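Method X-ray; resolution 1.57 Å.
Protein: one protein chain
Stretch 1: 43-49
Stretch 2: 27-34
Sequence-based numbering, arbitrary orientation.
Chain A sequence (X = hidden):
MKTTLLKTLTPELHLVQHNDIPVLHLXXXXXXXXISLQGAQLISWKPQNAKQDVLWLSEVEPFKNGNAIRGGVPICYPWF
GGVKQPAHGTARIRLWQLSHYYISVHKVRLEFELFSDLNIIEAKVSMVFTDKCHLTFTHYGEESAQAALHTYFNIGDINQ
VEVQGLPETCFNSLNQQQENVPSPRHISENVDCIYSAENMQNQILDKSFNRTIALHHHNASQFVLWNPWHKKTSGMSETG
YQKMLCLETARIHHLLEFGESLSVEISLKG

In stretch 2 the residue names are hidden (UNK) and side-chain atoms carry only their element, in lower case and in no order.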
# COMPACT_ATOMS: atom_id res chain seq x y z
N ILE A 43 0.78 -1.61 -7.38
CA ILE A 43 1.71 -0.50 -7.57
C ILE A 43 1.28 0.72 -8.35
O ILE A 43 2.03 1.72 -8.38
CB ILE A 43 3.03 -1.10 -8.16
CG1 ILE A 43 2.74 -1.94 -9.41
CG2 ILE A 43 3.64 -1.97 -7.05
CD1 ILE A 43 4.00 -2.27 -10.24
N SER A 44 0.09 0.64 -8.95
CA SER A 44 -0.44 1.81 -9.68
C SER A 44 -1.97 1.71 -9.66
O SER A 44 -2.54 0.63 -9.76
CB SER A 44 0.01 1.74 -11.13
OG SER A 44 -0.61 2.75 -11.95
N TRP A 45 -2.59 2.84 -9.48
CA TRP A 45 -4.06 2.86 -9.56
C TRP A 45 -4.48 4.24 -10.04
O TRP A 45 -4.24 5.22 -9.35
CB TRP A 45 -4.78 2.40 -8.26
CG TRP A 45 -6.24 2.63 -8.36
CD1 TRP A 45 -7.11 2.12 -9.29
CD2 TRP A 45 -7.03 3.45 -7.48
NE1 TRP A 45 -8.40 2.54 -9.01
CE2 TRP A 45 -8.35 3.45 -7.98
CE3 TRP A 45 -6.74 4.26 -6.38
CZ2 TRP A 45 -9.37 4.13 -7.33
CZ3 TRP A 45 -7.76 4.97 -5.75
CH2 TRP A 45 -9.04 4.92 -6.27
N LYS A 46 -5.08 4.32 -11.22
CA LYS A 46 -5.49 5.65 -11.70
C LYS A 46 -6.96 5.50 -12.07
O LYS A 46 -7.33 4.92 -13.10
CB LYS A 46 -4.62 6.04 -12.88
CG LYS A 46 -4.63 7.52 -13.23
CD LYS A 46 -3.59 7.78 -14.37
CE LYS A 46 -3.65 9.19 -14.91
NZ LYS A 46 -2.68 9.43 -16.04
N PRO A 47 -7.83 5.87 -11.16
CA PRO A 47 -9.28 5.77 -11.44
C PRO A 47 -9.68 6.80 -12.56
O PRO A 47 -8.99 7.73 -12.88
CB PRO A 47 -9.95 6.17 -10.17
CG PRO A 47 -8.89 6.65 -9.28
CD PRO A 47 -7.54 6.32 -9.81
N GLN A 48 -10.80 6.53 -13.18
CA GLN A 48 -11.21 7.29 -14.38
C GLN A 48 -11.19 8.80 -14.09
O GLN A 48 -11.74 9.28 -13.08
CB GLN A 48 -12.57 6.81 -14.83
CG GLN A 48 -12.93 7.09 -16.26
CD GLN A 48 -11.94 6.51 -17.21
OE1 GLN A 48 -11.25 7.29 -17.85
NE2 GLN A 48 -11.85 5.14 -17.32
N ASN A 49 -10.48 9.50 -14.96
CA ASN A 49 -10.43 10.95 -14.95
C ASN A 49 -9.43 11.54 -13.99
O ASN A 49 -9.29 12.79 -13.91
CB ASN A 49 -11.83 11.53 -14.67
CG ASN A 49 -12.83 11.24 -15.79
OD1 ASN A 49 -12.54 11.48 -16.96
ND2 ASN A 49 -14.00 10.71 -15.42
N UNK A 27 -6.86 -2.46 -17.57
CA UNK A 27 -7.35 -1.25 -18.24
C UNK A 27 -8.83 -1.41 -18.51
O UNK A 27 -9.23 -2.27 -19.31
c UNK A 27 -6.63 -1.00 -19.56
n UNK A 27 -2.36 -0.64 -19.40
c UNK A 27 -4.52 -0.17 -20.65
c UNK A 27 -3.06 0.24 -20.41
c UNK A 27 -5.24 -0.53 -19.31
N UNK A 28 -9.62 -0.63 -17.79
CA UNK A 28 -11.05 -0.86 -17.76
C UNK A 28 -11.76 0.44 -17.67
O UNK A 28 -11.14 1.43 -17.52
c UNK A 28 -14.59 -3.30 -16.36
c UNK A 28 -11.35 -1.67 -16.51
n UNK A 28 -13.33 -3.20 -16.74
c UNK A 28 -13.78 -1.42 -15.59
n UNK A 28 -14.89 -2.24 -15.65
c UNK A 28 -12.81 -2.02 -16.31
N UNK A 29 -13.06 0.40 -17.88
CA UNK A 29 -13.81 1.64 -17.72
C UNK A 29 -13.51 2.31 -16.40
O UNK A 29 -13.39 3.54 -16.33
c UNK A 29 -15.27 1.36 -17.83
N UNK A 30 -13.38 1.51 -15.34
CA UNK A 30 -13.15 2.08 -14.03
C UNK A 30 -11.76 2.71 -13.86
O UNK A 30 -11.52 3.50 -12.90
c UNK A 30 -13.39 1.02 -12.97
c UNK A 30 -14.85 0.45 -13.07
c UNK A 30 -12.43 -0.07 -13.18
N UNK A 31 -10.86 2.47 -14.81
CA UNK A 31 -9.55 3.04 -14.74
C UNK A 31 -8.45 2.02 -15.00
O UNK A 31 -8.69 0.99 -15.60
N UNK A 32 -7.24 2.28 -14.50
CA UNK A 32 -6.15 1.35 -14.77
C UNK A 32 -5.46 0.98 -13.44
O UNK A 32 -5.56 1.72 -12.46
c UNK A 32 -5.10 2.00 -15.62
c UNK A 32 -5.73 2.57 -16.90
o UNK A 32 -4.56 3.15 -14.93
N UNK A 33 -4.80 -0.15 -13.41
CA UNK A 33 -4.10 -0.59 -12.22
C UNK A 33 -2.98 -1.52 -12.61
O UNK A 33 -3.02 -2.10 -13.68
c UNK A 33 -5.06 -1.27 -11.26
N UNK A 34 -1.98 -1.68 -11.76
CA UNK A 34 -0.94 -2.63 -11.97
C UNK A 34 -0.70 -3.28 -10.64
O UNK A 34 -0.62 -2.61 -9.57
c UNK A 34 0.33 -1.93 -12.46
c UNK A 34 1.60 -0.74 -14.33
n UNK A 34 0.88 1.14 -15.78
c UNK A 34 1.59 -0.17 -15.79
c UNK A 34 0.21 -1.32 -13.89
O HOH W 1 -10.56 2.14 -10.40
O HOH W 2 -2.32 1.91 -13.70
O HOH W 3 1.46 3.28 -14.36

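Position 27 carries four carbons in an unbranched row ending in a nitrogen, the signature of a lysine. The chain reaches nothing on stretch 1, so the assignment of Lys-27 rests on its atoms alone.

At position 28 one carbon leads into a five-membered ring of three carbons and two nitrogens, an imidazole, which makes the residue His-28. The ring stays clear of stretch 1. The backbone does more: His-28 N donates to O of position 31 at 2.9 Å. In return, N of position 31 donates to His-28 O, also at 2.9 Å, closing a type I turn.

Position 29 has a single side-chain carbon, which points away from stretch 1, and is therefore Ala-29. Its carbonyl is the part that matters, since Gln-48 NE2 donates to Ala-29 O in a very short hydrogen bond of 2.4 Å.

Position 30 shows one carbon carrying two more, three in all, branched at CB: Val-30. This side chain also turns away, while the carbonyl faces stretch 1. Val-30 O accepts from Gln-48 N (3.1 Å) and from water 1, which lies 3.0 Å from Val-30 O and in turn accepts from Trp-45 NE1 at 2.6 Å.

Position 31 has no side-chain atoms and is Gly-31. A CB here would point toward stretch 1 and lie 2.4 Å from Lys-46 O and 2.8 Å from Pro-47 CA, both clashes. The backbone angles, phi 132° and psi -156°, would also jam it against the preceding carbonyl, so the conformation by itself calls for glycine. The bare Gly-31 CA instead comes within 3.3 Å of Lys-46 O.

At position 32 one carbon carries an oxygen and a carbon. Its oxygen lies 3.5 Å from Lys-46 CB and 2.8 Å from water 2. Branching with a hydroxyl and a methyl identifies Thr-32, and water 2, which donates to Ser-44 OG at 2.6 Å, links that side chain to Thr-32 OG1.

Position 33 again has one carbon, which lies at the edge of the Trp-45 ring, with CB 4.4 Å from Trp-45 CD1. This is Ala-33, paired with Trp-45 on the same face of the sheet.

Position 34 shows four carbons in a row ending in nitrogen. Its CB packs 3.9 Å from both Ser-44 CB and Ile-43 CG1, but the end of the chain leads away. The residue is Lys-34, and Lys-34 NZ donates to water 3 at 2.6 Å.

The contact is an antiparallel strand pairing. Thr-32 and Lys-46 exchange backbone bonds, from Thr-32 N to Lys-46 O (3.0 Å) and from Lys-46 N to Thr-32 O (2.9 Å). Lys-34 N donates to Ser-44 O (3.1 Å), whereas the return bond from Ser-44 N to Lys-34 O is weak at 3.4 Å; Ile-43 N reaches the same Lys-34 O at 2.8 Å. On the N-terminal side of Thr-32 the ladder gives way to the turn, where Gln-48 binds the carbonyls of Ala-29 and Val-30, the first through its side chain and the second through its backbone nitrogen.

Stretch 2 27-34: KHAVGTAK
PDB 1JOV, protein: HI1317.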